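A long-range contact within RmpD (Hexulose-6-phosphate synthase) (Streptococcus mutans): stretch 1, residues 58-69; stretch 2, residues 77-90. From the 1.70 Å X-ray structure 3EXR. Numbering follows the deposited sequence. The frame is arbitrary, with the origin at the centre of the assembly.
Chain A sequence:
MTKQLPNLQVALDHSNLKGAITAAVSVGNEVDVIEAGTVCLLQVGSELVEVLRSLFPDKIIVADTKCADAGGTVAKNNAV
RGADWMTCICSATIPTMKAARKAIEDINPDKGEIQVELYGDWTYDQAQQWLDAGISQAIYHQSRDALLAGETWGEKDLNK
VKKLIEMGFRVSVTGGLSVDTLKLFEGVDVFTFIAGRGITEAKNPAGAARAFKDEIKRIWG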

# COMPACT_ATOMS: atom_id res chain seq x y z
N ASP A 58 22.87 -10.02 8.84
CA ASP A 58 23.56 -8.74 8.95
C ASP A 58 23.32 -7.82 7.74
O ASP A 58 24.07 -6.87 7.51
CB ASP A 58 25.05 -8.98 9.20
CG ASP A 58 25.31 -9.79 10.50
OD1 ASP A 58 24.71 -9.50 11.56
OD2 ASP A 58 26.13 -10.73 10.49
N LYS A 59 22.27 -8.09 6.97
CA LYS A 59 21.94 -7.26 5.83
C LYS A 59 20.84 -6.33 6.26
O LYS A 59 20.08 -6.65 7.17
CB LYS A 59 21.43 -8.09 4.66
CG LYS A 59 21.98 -7.66 3.35
CD LYS A 59 23.53 -7.76 3.35
CE LYS A 59 24.04 -8.90 2.52
NZ LYS A 59 25.41 -8.61 2.04
N ILE A 60 20.75 -5.18 5.61
CA ILE A 60 19.59 -4.31 5.84
C ILE A 60 18.37 -4.94 5.13
O ILE A 60 18.48 -5.33 3.98
CB ILE A 60 19.84 -2.88 5.33
CG1 ILE A 60 20.96 -2.22 6.14
CG2 ILE A 60 18.56 -2.06 5.42
CD1 ILE A 60 21.57 -0.95 5.51
N ILE A 61 17.24 -5.06 5.82
CA ILE A 61 16.02 -5.64 5.24
C ILE A 61 14.90 -4.61 5.25
O ILE A 61 14.64 -3.99 6.28
CB ILE A 61 15.58 -6.90 6.02
CG1 ILE A 61 16.63 -8.00 5.89
CG2 ILE A 61 14.21 -7.41 5.54
CD1 ILE A 61 16.36 -9.20 6.65
N VAL A 62 14.25 -4.44 4.11
CA VAL A 62 13.17 -3.49 3.91
C VAL A 62 11.87 -4.27 3.75
O VAL A 62 11.81 -5.23 2.98
CB VAL A 62 13.39 -2.67 2.63
CG1 VAL A 62 12.28 -1.63 2.45
CG2 VAL A 62 14.75 -1.99 2.65
N ALA A 63 10.88 -3.90 4.56
CA ALA A 63 9.49 -4.37 4.37
C ALA A 63 8.77 -3.24 3.61
O ALA A 63 8.43 -2.20 4.17
CB ALA A 63 8.82 -4.63 5.70
N ASP A 64 8.51 -3.48 2.33
CA ASP A 64 7.93 -2.46 1.46
C ASP A 64 6.41 -2.54 1.53
O ASP A 64 5.77 -2.99 0.61
CB ASP A 64 8.47 -2.67 0.04
CG ASP A 64 7.94 -1.68 -0.97
OD1 ASP A 64 7.49 -0.57 -0.63
OD2 ASP A 64 7.97 -2.00 -2.18
N THR A 65 5.85 -2.08 2.65
CA THR A 65 4.40 -2.17 2.83
C THR A 65 3.63 -0.99 2.23
O THR A 65 2.41 -1.05 2.09
CB THR A 65 4.02 -2.21 4.32
OG1 THR A 65 4.52 -1.04 4.97
CG2 THR A 65 4.66 -3.38 5.00
N LYS A 66 4.32 0.10 1.90
CA LYS A 66 3.67 1.31 1.38
C LYS A 66 2.49 1.67 2.28
O LYS A 66 1.39 2.01 1.82
CB LYS A 66 3.27 1.14 -0.08
CG LYS A 66 4.50 1.06 -0.99
CD LYS A 66 4.14 1.04 -2.47
CE LYS A 66 5.38 1.14 -3.38
NZ LYS A 66 6.39 0.04 -3.17
N CYS A 67 2.75 1.56 3.58
CA CYS A 67 1.75 1.77 4.62
C CYS A 67 1.07 3.13 4.54
O CYS A 67 1.73 4.17 4.45
CB CYS A 67 2.40 1.58 5.98
SG CYS A 67 1.38 1.99 7.35
N ALA A 68 -0.27 3.10 4.51
CA ALA A 68 -1.09 4.32 4.44
C ALA A 68 -1.80 4.66 5.74
O ALA A 68 -2.21 5.80 5.90
CB ALA A 68 -2.13 4.19 3.33
N ASP A 69 -1.97 3.67 6.62
CA ASP A 69 -2.76 3.83 7.81
C ASP A 69 -2.41 2.69 8.79
O ASP A 69 -1.74 1.71 8.41
CB ASP A 69 -4.25 3.77 7.42
CG ASP A 69 -5.19 4.40 8.43
OD1 ASP A 69 -4.77 4.84 9.53
OD2 ASP A 69 -6.40 4.41 8.15
N ASN A 77 4.26 -5.06 13.23
CA ASN A 77 4.15 -6.36 12.61
C ASN A 77 5.35 -6.77 11.79
O ASN A 77 5.73 -7.94 11.81
CB ASN A 77 2.91 -6.48 11.73
CG ASN A 77 1.60 -6.58 12.54
OD1 ASN A 77 1.61 -6.82 13.76
ND2 ASN A 77 0.47 -6.41 11.85
N ASN A 78 5.95 -5.82 11.06
CA ASN A 78 7.12 -6.12 10.25
C ASN A 78 8.43 -6.02 11.02
O ASN A 78 9.34 -6.74 10.70
CB ASN A 78 7.15 -5.26 9.00
CG ASN A 78 6.09 -5.68 8.02
OD1 ASN A 78 6.30 -6.62 7.25
ND2 ASN A 78 4.94 -5.03 8.07
N ALA A 79 8.49 -5.17 12.05
CA ALA A 79 9.69 -5.06 12.90
C ALA A 79 9.89 -6.34 13.71
O ALA A 79 11.02 -6.79 13.90
CB ALA A 79 9.58 -3.86 13.83
N VAL A 80 8.80 -6.94 14.20
CA VAL A 80 8.97 -8.18 14.96
C VAL A 80 9.46 -9.33 14.07
O VAL A 80 10.04 -10.27 14.58
CB VAL A 80 7.69 -8.58 15.73
CG1 VAL A 80 7.31 -7.50 16.73
CG2 VAL A 80 6.56 -8.92 14.80
N ARG A 81 9.23 -9.24 12.75
CA ARG A 81 9.72 -10.23 11.78
C ARG A 81 11.20 -10.01 11.47
O ARG A 81 11.85 -10.87 10.88
CB ARG A 81 8.92 -10.13 10.47
CG ARG A 81 7.48 -10.62 10.53
CD ARG A 81 7.41 -12.11 10.64
NE ARG A 81 6.05 -12.61 10.42
CZ ARG A 81 5.69 -13.88 10.59
NH1 ARG A 81 6.56 -14.76 11.04
NH2 ARG A 81 4.45 -14.26 10.33
N GLY A 82 11.71 -8.85 11.86
CA GLY A 82 13.12 -8.50 11.64
C GLY A 82 13.43 -7.37 10.64
O GLY A 82 14.60 -7.14 10.33
N ALA A 83 12.42 -6.65 10.14
CA ALA A 83 12.69 -5.52 9.25
C ALA A 83 13.51 -4.41 9.90
O ALA A 83 13.33 -4.09 11.09
CB ALA A 83 11.40 -4.92 8.69
N ASP A 84 14.37 -3.79 9.08
CA ASP A 84 15.04 -2.55 9.48
C ASP A 84 14.30 -1.30 9.02
O ASP A 84 14.07 -0.37 9.81
CB ASP A 84 16.46 -2.55 8.90
CG ASP A 84 17.33 -3.65 9.49
OD1 ASP A 84 17.40 -3.79 10.75
OD2 ASP A 84 17.97 -4.38 8.71
N TRP A 85 13.93 -1.28 7.74
CA TRP A 85 13.26 -0.15 7.12
C TRP A 85 11.89 -0.59 6.67
O TRP A 85 11.73 -1.71 6.23
CB TRP A 85 14.02 0.36 5.91
CG TRP A 85 15.41 0.82 6.22
CD1 TRP A 85 15.92 1.12 7.45
CD2 TRP A 85 16.48 1.03 5.29
NE1 TRP A 85 17.23 1.51 7.34
CE2 TRP A 85 17.61 1.46 6.03
CE3 TRP A 85 16.60 0.88 3.90
CZ2 TRP A 85 18.83 1.75 5.42
CZ3 TRP A 85 17.83 1.16 3.29
CH2 TRP A 85 18.93 1.58 4.06
N MET A 86 10.92 0.30 6.81
CA MET A 86 9.59 0.08 6.24
C MET A 86 9.18 1.30 5.41
O MET A 86 9.44 2.45 5.81
CB MET A 86 8.55 -0.16 7.32
CG MET A 86 7.23 -0.64 6.76
SD MET A 86 5.89 -0.82 7.93
CE MET A 86 5.33 0.88 8.18
N THR A 87 8.52 1.05 4.28
CA THR A 87 7.96 2.15 3.51
C THR A 87 6.56 2.58 3.97
O THR A 87 5.70 1.75 4.31
CB THR A 87 7.93 1.85 1.99
OG1 THR A 87 7.14 0.69 1.73
CG2 THR A 87 9.36 1.58 1.44
N CYS A 88 6.33 3.89 3.93
CA CYS A 88 4.98 4.46 4.00
C CYS A 88 4.75 5.19 2.70
O CYS A 88 5.67 5.88 2.19
CB CYS A 88 4.86 5.48 5.11
SG CYS A 88 4.67 4.83 6.77
N ILE A 89 3.55 5.04 2.15
CA ILE A 89 3.15 5.82 0.98
C ILE A 89 3.09 7.29 1.41
O ILE A 89 2.77 7.62 2.55
CB ILE A 89 1.80 5.26 0.39
CG1 ILE A 89 1.51 5.84 -1.01
CG2 ILE A 89 0.64 5.44 1.35
CD1 ILE A 89 2.55 5.40 -2.05
N CYS A 90 3.40 8.20 0.49
CA CYS A 90 3.46 9.62 0.83
C CYS A 90 2.10 10.20 1.21
O CYS A 90 2.03 11.27 1.80
CB CYS A 90 4.09 10.41 -0.32
SG CYS A 90 3.30 10.15 -1.93

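The shortest polar contact here is made by side chains: Thr-87 OG1 donates to Asp-64 OD1 at 2.7 Å. The same hydroxyl oxygen accepts from Lys-66 N at 2.9 Å, so one threonine, in the p rotamer, serves both a carboxylate and a backbone amide. Asp-64 is held from its own strand as well, by a salt bridge in which Lys-66 NZ lies 2.8 Å from Asp-64 OD2.

This cluster sits at a beta bulge. Strands 60-67 and 85-89 run parallel, with Val-62 paired to Trp-85 and Ala-63 to Met-86, but the register slips by two before Cys-67 meets Cys-88. Lys-66, at phi/psi 49/43, lies within the irregular segment, and Thr-87 spans it: its N donates to Ala-63 O at 3.3 Å, and its O accepts from Cys-67 N at 3.0 Å. Regular pairing then resumes as Ile-89 N reaches Cys-67 O at 3.1 Å.

At the other end, Asp-84 extends the ladder with its side chain. Its OD2 accepts from Ile-61 N at 3.1 Å, while Ile-61 O takes two amides, Asp-84 N at 2.8 Å and Trp-85 N at 3.2 Å. Ala-63 N to Trp-85 O, 2.9 Å, continues the ladder. Gly-82, with positive phi, closes the preceding helix in a Schellman motif; a CB there would jam against the preceding carbonyl oxygen.

The packing differs by face. On the side of Val-62 and Trp-85, the indole is the platform: Ile-60 CG2 sits 3.6 Å from the centroid of the Trp-85 six-membered ring, almost on its normal, a CH-pi contact, and Val-62 CG2 approaches Trp-85 CE3 at 3.6 Å. On the other, smaller groups fit together: Ala-63 CB lies 4.0 Å from Ala-83 CB, and Met-86 CE reaches Cys-67 CB at 3.7 Å.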